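Side-chain contacts in putative alpha-L-fucosidase (Bacteroides thetaiotaomicron VPI-5482, PDB 3GZA), which probably hydrolyses alpha-L-fucosidic bonds with a TIM-barrel catalytic domain of glycoside hydrolase family 29: residues Arg332-Glu335 with Met336-Ile340; Lys107-Ile110 with Val111-Phe114; Arg132-Ser135 with Leu136-Ile139. All blocks are in the same frame, centred on the assembly; numbering follows the deposited sequence.

How the contacts relate
From the N terminus the contacts come in the order 2, 3, 1. They follow one another in series, none nested in or crossing another. Contact 2 ends the long connection that leaves barrel strand 75-79 and starts helix 110-121. Strand 124-129 comes next in the sheet, and contact 3 closes a tight turn after it, leading into the short strand 139-140 and then helix 148-171. Contact 1 lies far along the chain in helix 327-344, which follows barrel strand 312-317 and leads toward the C-terminal beta strands. Contacts 1 and 3 lie on opposite sides of the chain's centre, about 38 Å apart centre to centre; none of the three touches another.

Contact 1 (Arg332-Glu335 with Met336-Ile340); sequences RLKE and MGDEI
K334 and D338 form an i to i+4 salt bridge along helix 327-344, which packs against the barrel strands. The two side chains cross obliquely over one turn of the helix. D338 presents OD2 to K334, and NZ meets the syn lone pair of that oxygen at 2.9 Å. The lysine gets there because its chain runs out extended, CG anti to the backbone N, and bends at the last torsion (chi4 -71°), which turns NZ back toward the carboxylate. On the way CG of K334 passes within 3.6 Å of D338 OD2, so the aliphatic part of the chain lies close to the acid as well. Opposite charges suit this exposed flank, where a long, flexible lysine can span a helical turn to a short aspartate.

One residue along, E335 reaches back to R332. NE of R332 donates to OE1 of E335 at 2.8 Å; this donor is on the syn side of OE1, 32° out of the carboxylate plane, and Q331 takes the second oxygen, OE2. The inward side is apolar: L333 packs on L315 and L317, and M336, a selenomethionine, extends straight to M22, L313 and L315, as suits a long, unbranched chain. Backbone bonds join the turns, including D338 N to K334 O at 2.8 Å. A water donates to D338 OD1 at 2.8 Å and accepts a weak hydrogen bond from K334 NZ at 3.4 Å.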
loop_
_atom_site.group_PDB
_atom_site.type_symbol
_atom_site.label_atom_id
_atom_site.label_comp_id
_atom_site.label_asym_id
_atom_site.label_seq_id
_atom_site.Cartn_x
_atom_site.Cartn_y
_atom_site.Cartn_z
ATOM N N ARG A 332 -6.435 -37.321 4.790
ATOM C CA ARG A 332 -7.534 -37.321 5.774
ATOM C C ARG A 332 -8.855 -36.887 5.150
ATOM O O ARG A 332 -9.919 -37.399 5.492
ATOM C CB ARG A 332 -7.216 -36.395 6.954
ATOM C CG ARG A 332 -8.249 -36.362 8.057
ATOM C CD ARG A 332 -8.556 -37.772 8.661
ATOM N NE ARG A 332 -7.394 -38.664 8.839
ATOM C CZ ARG A 332 -6.503 -38.573 9.824
ATOM N NH1 ARG A 332 -6.570 -37.600 10.721
ATOM N NH2 ARG A 332 -5.487 -39.397 9.868
ATOM N N LEU A 333 -8.784 -35.877 4.300
ATOM C CA LEU A 333 -9.928 -35.414 3.546
ATOM C C LEU A 333 -10.506 -36.528 2.682
ATOM O O LEU A 333 -11.727 -36.708 2.652
ATOM C CB LEU A 333 -9.556 -34.195 2.705
ATOM C CG LEU A 333 -9.319 -32.913 3.502
ATOM C CD1 LEU A 333 -8.598 -31.836 2.663
ATOM C CD2 LEU A 333 -10.612 -32.318 4.139
ATOM N N LYS A 334 -9.645 -37.260 1.989
ATOM C CA LYS A 334 -10.107 -38.373 1.164
ATOM C C LYS A 334 -10.783 -39.410 2.046
ATOM O O LYS A 334 -11.853 -39.959 1.711
ATOM C CB LYS A 334 -8.943 -38.980 0.398
ATOM C CG LYS A 334 -9.352 -40.215 -0.404
ATOM C CD LYS A 334 -8.114 -40.850 -0.967
ATOM C CE LYS A 334 -8.416 -42.021 -1.870
ATOM N NZ LYS A 334 -8.915 -43.183 -1.112
ATOM N N GLU A 335 -10.154 -39.721 3.181
ATOM C CA GLU A 335 -10.735 -40.681 4.107
ATOM C C GLU A 335 -12.158 -40.247 4.557
ATOM O O GLU A 335 -13.047 -41.096 4.707
ATOM C CB GLU A 335 -9.835 -40.880 5.322
ATOM C CG GLU A 335 -8.506 -41.576 5.033
ATOM C CD GLU A 335 -7.519 -41.523 6.154
ATOM O OE1 GLU A 335 -7.827 -40.936 7.213
ATOM O OE2 GLU A 335 -6.394 -42.079 5.954
HETATM N N MSE A 336 -12.352 -38.952 4.805
HETATM C CA MSE A 336 -13.666 -38.408 5.216
HETATM C C MSE A 336 -14.729 -38.628 4.136
HETATM O O MSE A 336 -15.800 -39.150 4.402
HETATM C CB MSE A 336 -13.550 -36.941 5.537
HETATM C CG MSE A 336 -14.809 -36.376 6.099
HETATM SE SE MSE A 336 -14.673 -34.530 6.495
HETATM C CE MSE A 336 -16.336 -34.231 7.332
ATOM N N GLY A 337 -14.403 -38.268 2.901
ATOM C CA GLY A 337 -15.313 -38.475 1.793
ATOM C C GLY A 337 -15.604 -39.936 1.589
ATOM O O GLY A 337 -16.761 -40.317 1.365
ATOM N N ASP A 338 -14.572 -40.781 1.663
ATOM C CA ASP A 338 -14.774 -42.226 1.496
ATOM C C ASP A 338 -15.698 -42.824 2.575
ATOM O O ASP A 338 -16.514 -43.722 2.282
ATOM C CB ASP A 338 -13.421 -42.948 1.555
ATOM C CG ASP A 338 -12.554 -42.698 0.335
ATOM O OD1 ASP A 338 -13.028 -42.111 -0.676
ATOM O OD2 ASP A 338 -11.360 -43.082 0.421
ATOM N N GLU A 339 -15.600 -42.286 3.799
ATOM C CA GLU A 339 -16.342 -42.805 4.912
ATOM C C GLU A 339 -17.791 -42.296 4.852
ATOM O O GLU A 339 -18.720 -43.032 5.167
ATOM C CB GLU A 339 -15.640 -42.513 6.218
ATOM C CG GLU A 339 -16.377 -43.006 7.423
ATOM C CD GLU A 339 -16.504 -44.509 7.525
ATOM O OE1 GLU A 339 -15.853 -45.248 6.765
ATOM O OE2 GLU A 339 -17.292 -44.972 8.372
ATOM N N ILE A 340 -17.997 -41.071 4.401
ATOM C CA ILE A 340 -19.359 -40.577 4.194
ATOM C C ILE A 340 -20.037 -41.457 3.171
ATOM O O ILE A 340 -21.190 -41.872 3.364
ATOM C CB ILE A 340 -19.383 -39.123 3.723
ATOM C CG1 ILE A 340 -18.910 -38.209 4.861
ATOM C CG2 ILE A 340 -20.786 -38.709 3.317
ATOM C CD1 ILE A 340 -18.507 -36.771 4.361
HETATM O O HOH W 1 -11.722 -42.902 -2.996
#

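Contact 2 (Lys107-Ile110 with Val111-Phe114); sequences KGDI and VRDF
V111 sets its branched CB 3.5 Å from OD1 of D109, and its apolar side chain packs with I110 against L78 of barrel strand 75-79. At R112 the backbone is the partner: its N donates to D109 OD1 at 2.9 Å, coming from above the carboxylate plane, 56° out of it. This makes D109 the N-cap of helix 110-121, a place where a short acid can accept from an amide of the first turn. The R112 guanidinium takes no direct bond from that acid; a water at the guanidinium edge, in its plane, accepts from R112 NE and donates to D109 OD2, while NH2 donates to R172 O and OD2 also bonds Y173 OH. An alanine in place of D109 would probably leave the R112 amide without its cap and the Y173 hydroxyl without this partner. D113 N returns to D109 O at 3.0 Å, and its side chain, with CG anti to the carbonyl carbon (chi1 -78°), holds a water at OD1 that also accepts from D109 N; OD2 pairs with R104. F114 N bonds I110 O at 2.8 Å, and its ring packs on A76 and L78.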
loop_
_atom_site.group_PDB
_atom_site.type_symbol
_atom_site.label_atom_id
_atom_site.label_comp_id
_atom_site.label_asym_id
_atom_site.label_seq_id
_atom_site.Cartn_x
_atom_site.Cartn_y
_atom_site.Cartn_z
ATOM N N LYS A 107 2.906 -10.799 -11.729
ATOM C CA LYS A 107 1.788 -11.074 -12.601
ATOM C C LYS A 107 0.899 -12.217 -12.104
ATOM O O LYS A 107 -0.065 -12.604 -12.785
ATOM C CB LYS A 107 2.291 -11.383 -13.998
ATOM C CG LYS A 107 2.987 -10.231 -14.674
ATOM C CD LYS A 107 2.061 -8.997 -14.805
ATOM C CE LYS A 107 2.723 -7.757 -15.485
ATOM N NZ LYS A 107 1.896 -6.516 -15.277
ATOM N N GLY A 108 1.154 -12.728 -10.909
ATOM C CA GLY A 108 0.323 -13.762 -10.351
ATOM C C GLY A 108 -1.091 -13.315 -9.956
ATOM O O GLY A 108 -1.327 -12.165 -9.559
ATOM N N ASP A 109 -2.031 -14.256 -10.009
ATOM C CA ASP A 109 -3.382 -13.964 -9.541
ATOM C C ASP A 109 -3.929 -15.282 -9.020
ATOM O O ASP A 109 -4.367 -16.145 -9.780
ATOM C CB ASP A 109 -4.229 -13.393 -10.642
ATOM C CG ASP A 109 -5.560 -12.878 -10.125
ATOM O OD1 ASP A 109 -6.116 -13.464 -9.165
ATOM O OD2 ASP A 109 -6.048 -11.898 -10.726
ATOM N N ILE A 110 -3.811 -15.460 -7.711
ATOM C CA ILE A 110 -4.184 -16.712 -7.112
ATOM C C ILE A 110 -5.704 -16.849 -7.060
ATOM O O ILE A 110 -6.206 -17.962 -7.143
ATOM C CB ILE A 110 -3.557 -16.858 -5.726
ATOM C CG1 ILE A 110 -2.038 -16.905 -5.881
ATOM C CG2 ILE A 110 -4.058 -18.149 -4.984
ATOM C CD1 ILE A 110 -1.271 -16.883 -4.560
ATOM N N VAL A 111 -6.431 -15.732 -6.960
ATOM C CA VAL A 111 -7.895 -15.790 -7.036
ATOM C C VAL A 111 -8.298 -16.364 -8.400
ATOM O O VAL A 111 -9.193 -17.218 -8.498
ATOM C CB VAL A 111 -8.522 -14.412 -6.775
ATOM C CG1 VAL A 111 -10.044 -14.480 -7.020
ATOM C CG2 VAL A 111 -8.215 -13.932 -5.342
ATOM N N ARG A 112 -7.626 -15.933 -9.458
ATOM C CA ARG A 112 -7.926 -16.458 -10.792
ATOM C C ARG A 112 -7.600 -17.946 -10.911
ATOM O O ARG A 112 -8.382 -18.749 -11.404
ATOM C CB ARG A 112 -7.228 -15.674 -11.860
ATOM C CG ARG A 112 -7.745 -16.130 -13.218
ATOM C CD ARG A 112 -7.528 -15.201 -14.352
ATOM N NE ARG A 112 -7.912 -13.839 -14.077
ATOM C CZ ARG A 112 -9.181 -13.386 -14.041
ATOM N NH1 ARG A 112 -10.206 -14.185 -14.270
ATOM N NH2 ARG A 112 -9.401 -12.098 -13.805
ATOM N N ASP A 113 -6.396 -18.306 -10.481
ATOM C CA ASP A 113 -6.000 -19.712 -10.502
ATOM C C ASP A 113 -7.092 -20.518 -9.779
ATOM O O ASP A 113 -7.563 -21.555 -10.263
ATOM C CB ASP A 113 -4.704 -19.910 -9.740
ATOM C CG ASP A 113 -3.451 -19.510 -10.491
ATOM O OD1 ASP A 113 -3.486 -18.793 -11.497
ATOM O OD2 ASP A 113 -2.395 -19.942 -9.991
ATOM N N PHE A 114 -7.494 -20.028 -8.622
ATOM C CA PHE A 114 -8.447 -20.707 -7.741
ATOM C C PHE A 114 -9.820 -20.882 -8.305
ATOM O O PHE A 114 -10.356 -22.010 -8.314
ATOM C CB PHE A 114 -8.534 -19.922 -6.433
ATOM C CG PHE A 114 -9.416 -20.549 -5.410
ATOM C CD1 PHE A 114 -8.942 -21.537 -4.611
ATOM C CD2 PHE A 114 -10.718 -20.128 -5.224
ATOM C CE1 PHE A 114 -9.750 -22.148 -3.677
ATOM C CE2 PHE A 114 -11.527 -20.721 -4.233
ATOM C CZ PHE A 114 -11.039 -21.720 -3.482
HETATM O O HOH W 2 -1.462 -16.650 -11.384
HETATM O O HOH W 3 -5.918 -11.817 -13.384
#

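Contact 3 (Arg132-Ser135 with Leu136-Ile139); sequences RWNS and LLGI
With CG of N134 anti to the backbone N, the amide is swung over the turn that follows and lies against L137, whose own CG stands beside its backbone N. OD1 of N134 then accepts from L137 N at 2.9 Å, the donor sitting 53° above the carbonyl plane and so not on a lone pair. On the other branch ND2 of N134 rests 3.5 Å from CD1 of L137, while CB of N134 meets CB of I139 at 3.9 Å.

The backbone closes the turn with a single antiparallel bridge. N134 and I139 form a hydrogen-bonded pair, with I139 N to N134 O at 3.0 Å and N134 N to I139 O at 3.1 Å. G138 also faces N134, its N making a weak bond to the same carbonyl: a G1 beta bulge. At the backbone angles of G138 (phi 79°, psi 36°) a CB would be jammed against the preceding carbonyl O, which accounts for glycine here.

Before the turn, R132 lays CG over a face of the W133 indole, 3.5 Å above it, and its NE bonds N141. L137 packs on W157 and L161 of helix 148-171. Across the subunit interface, L136 packs on W157 and L137 on L136 of the second subunit. Asparagine suits its place because its side chain is short enough for OD1 to accept the L137 amide, giving that buried N-H a partner within the turn.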
loop_
_atom_site.group_PDB
_atom_site.type_symbol
_atom_site.label_atom_id
_atom_site.label_comp_id
_atom_site.label_asym_id
_atom_site.label_seq_id
_atom_site.Cartn_x
_atom_site.Cartn_y
_atom_site.Cartn_z
ATOM N N ARG A 132 -12.210 -5.943 7.912
ATOM C CA ARG A 132 -12.325 -5.534 9.296
ATOM C C ARG A 132 -10.985 -5.145 9.929
ATOM O O ARG A 132 -10.935 -4.245 10.789
ATOM C CB ARG A 132 -12.966 -6.700 10.078
ATOM C CG ARG A 132 -13.228 -6.421 11.520
ATOM C CD ARG A 132 -14.059 -7.503 12.186
ATOM N NE ARG A 132 -14.464 -7.077 13.534
ATOM C CZ ARG A 132 -14.778 -7.913 14.530
ATOM N NH1 ARG A 132 -14.767 -9.219 14.338
ATOM N NH2 ARG A 132 -15.139 -7.457 15.711
ATOM N N TRP A 133 -9.947 -5.853 9.538
ATOM C CA TRP A 133 -8.590 -5.616 10.009
ATOM C C TRP A 133 -7.681 -5.430 8.790
ATOM O O TRP A 133 -7.726 -6.198 7.823
ATOM C CB TRP A 133 -8.067 -6.818 10.821
ATOM C CG TRP A 133 -9.097 -7.429 11.711
ATOM C CD1 TRP A 133 -9.875 -8.510 11.410
ATOM C CD2 TRP A 133 -9.512 -6.976 13.015
ATOM N NE1 TRP A 133 -10.764 -8.745 12.440
ATOM C CE2 TRP A 133 -10.554 -7.832 13.439
ATOM C CE3 TRP A 133 -9.088 -5.965 13.881
ATOM C CZ2 TRP A 133 -11.169 -7.687 14.675
ATOM C CZ3 TRP A 133 -9.708 -5.815 15.112
ATOM C CH2 TRP A 133 -10.768 -6.677 15.484
ATOM N N ASN A 134 -6.857 -4.377 8.804
ATOM C CA ASN A 134 -5.858 -4.156 7.758
ATOM C C ASN A 134 -4.677 -3.523 8.440
ATOM O O ASN A 134 -4.713 -2.343 8.832
ATOM C CB ASN A 134 -6.428 -3.265 6.665
ATOM C CG ASN A 134 -5.473 -3.073 5.517
ATOM O OD1 ASN A 134 -4.227 -2.973 5.728
ATOM N ND2 ASN A 134 -6.028 -3.044 4.260
ATOM N N SER A 135 -3.676 -4.351 8.722
ATOM C CA SER A 135 -2.535 -3.875 9.479
ATOM C C SER A 135 -1.751 -2.804 8.733
ATOM O O SER A 135 -1.313 -1.836 9.324
ATOM C CB SER A 135 -1.619 -5.012 9.879
ATOM O OG SER A 135 -1.068 -5.659 8.761
ATOM N N LEU A 136 -1.621 -2.965 7.431
ATOM C CA LEU A 136 -0.839 -1.975 6.663
ATOM C C LEU A 136 -1.476 -0.605 6.739
ATOM O O LEU A 136 -0.770 0.396 6.930
ATOM C CB LEU A 136 -0.750 -2.377 5.173
ATOM C CG LEU A 136 0.093 -1.411 4.352
ATOM C CD1 LEU A 136 1.609 -1.464 4.716
ATOM C CD2 LEU A 136 -0.235 -1.710 2.862
ATOM N N LEU A 137 -2.792 -0.540 6.492
ATOM C CA LEU A 137 -3.536 0.696 6.361
ATOM C C LEU A 137 -4.089 1.271 7.633
ATOM O O LEU A 137 -4.658 2.336 7.612
ATOM C CB LEU A 137 -4.654 0.558 5.337
ATOM C CG LEU A 137 -4.197 0.179 3.921
ATOM C CD1 LEU A 137 -5.416 0.163 3.032
ATOM C CD2 LEU A 137 -3.127 1.165 3.362
ATOM N N GLY A 138 -3.883 0.595 8.755
ATOM C CA GLY A 138 -4.318 1.172 10.001
ATOM C C GLY A 138 -5.813 1.031 10.259
ATOM O O GLY A 138 -6.409 1.952 10.818
ATOM N N ILE A 139 -6.411 -0.090 9.854
ATOM C CA ILE A 139 -7.835 -0.327 10.097
ATOM C C ILE A 139 -7.961 -1.376 11.214
ATOM O O ILE A 139 -7.352 -2.450 11.121
ATOM C CB ILE A 139 -8.527 -0.857 8.841
ATOM C CG1 ILE A 139 -8.227 0.052 7.636
ATOM C CG2 ILE A 139 -10.024 -1.055 9.129
ATOM C CD1 ILE A 139 -8.680 1.506 7.759
#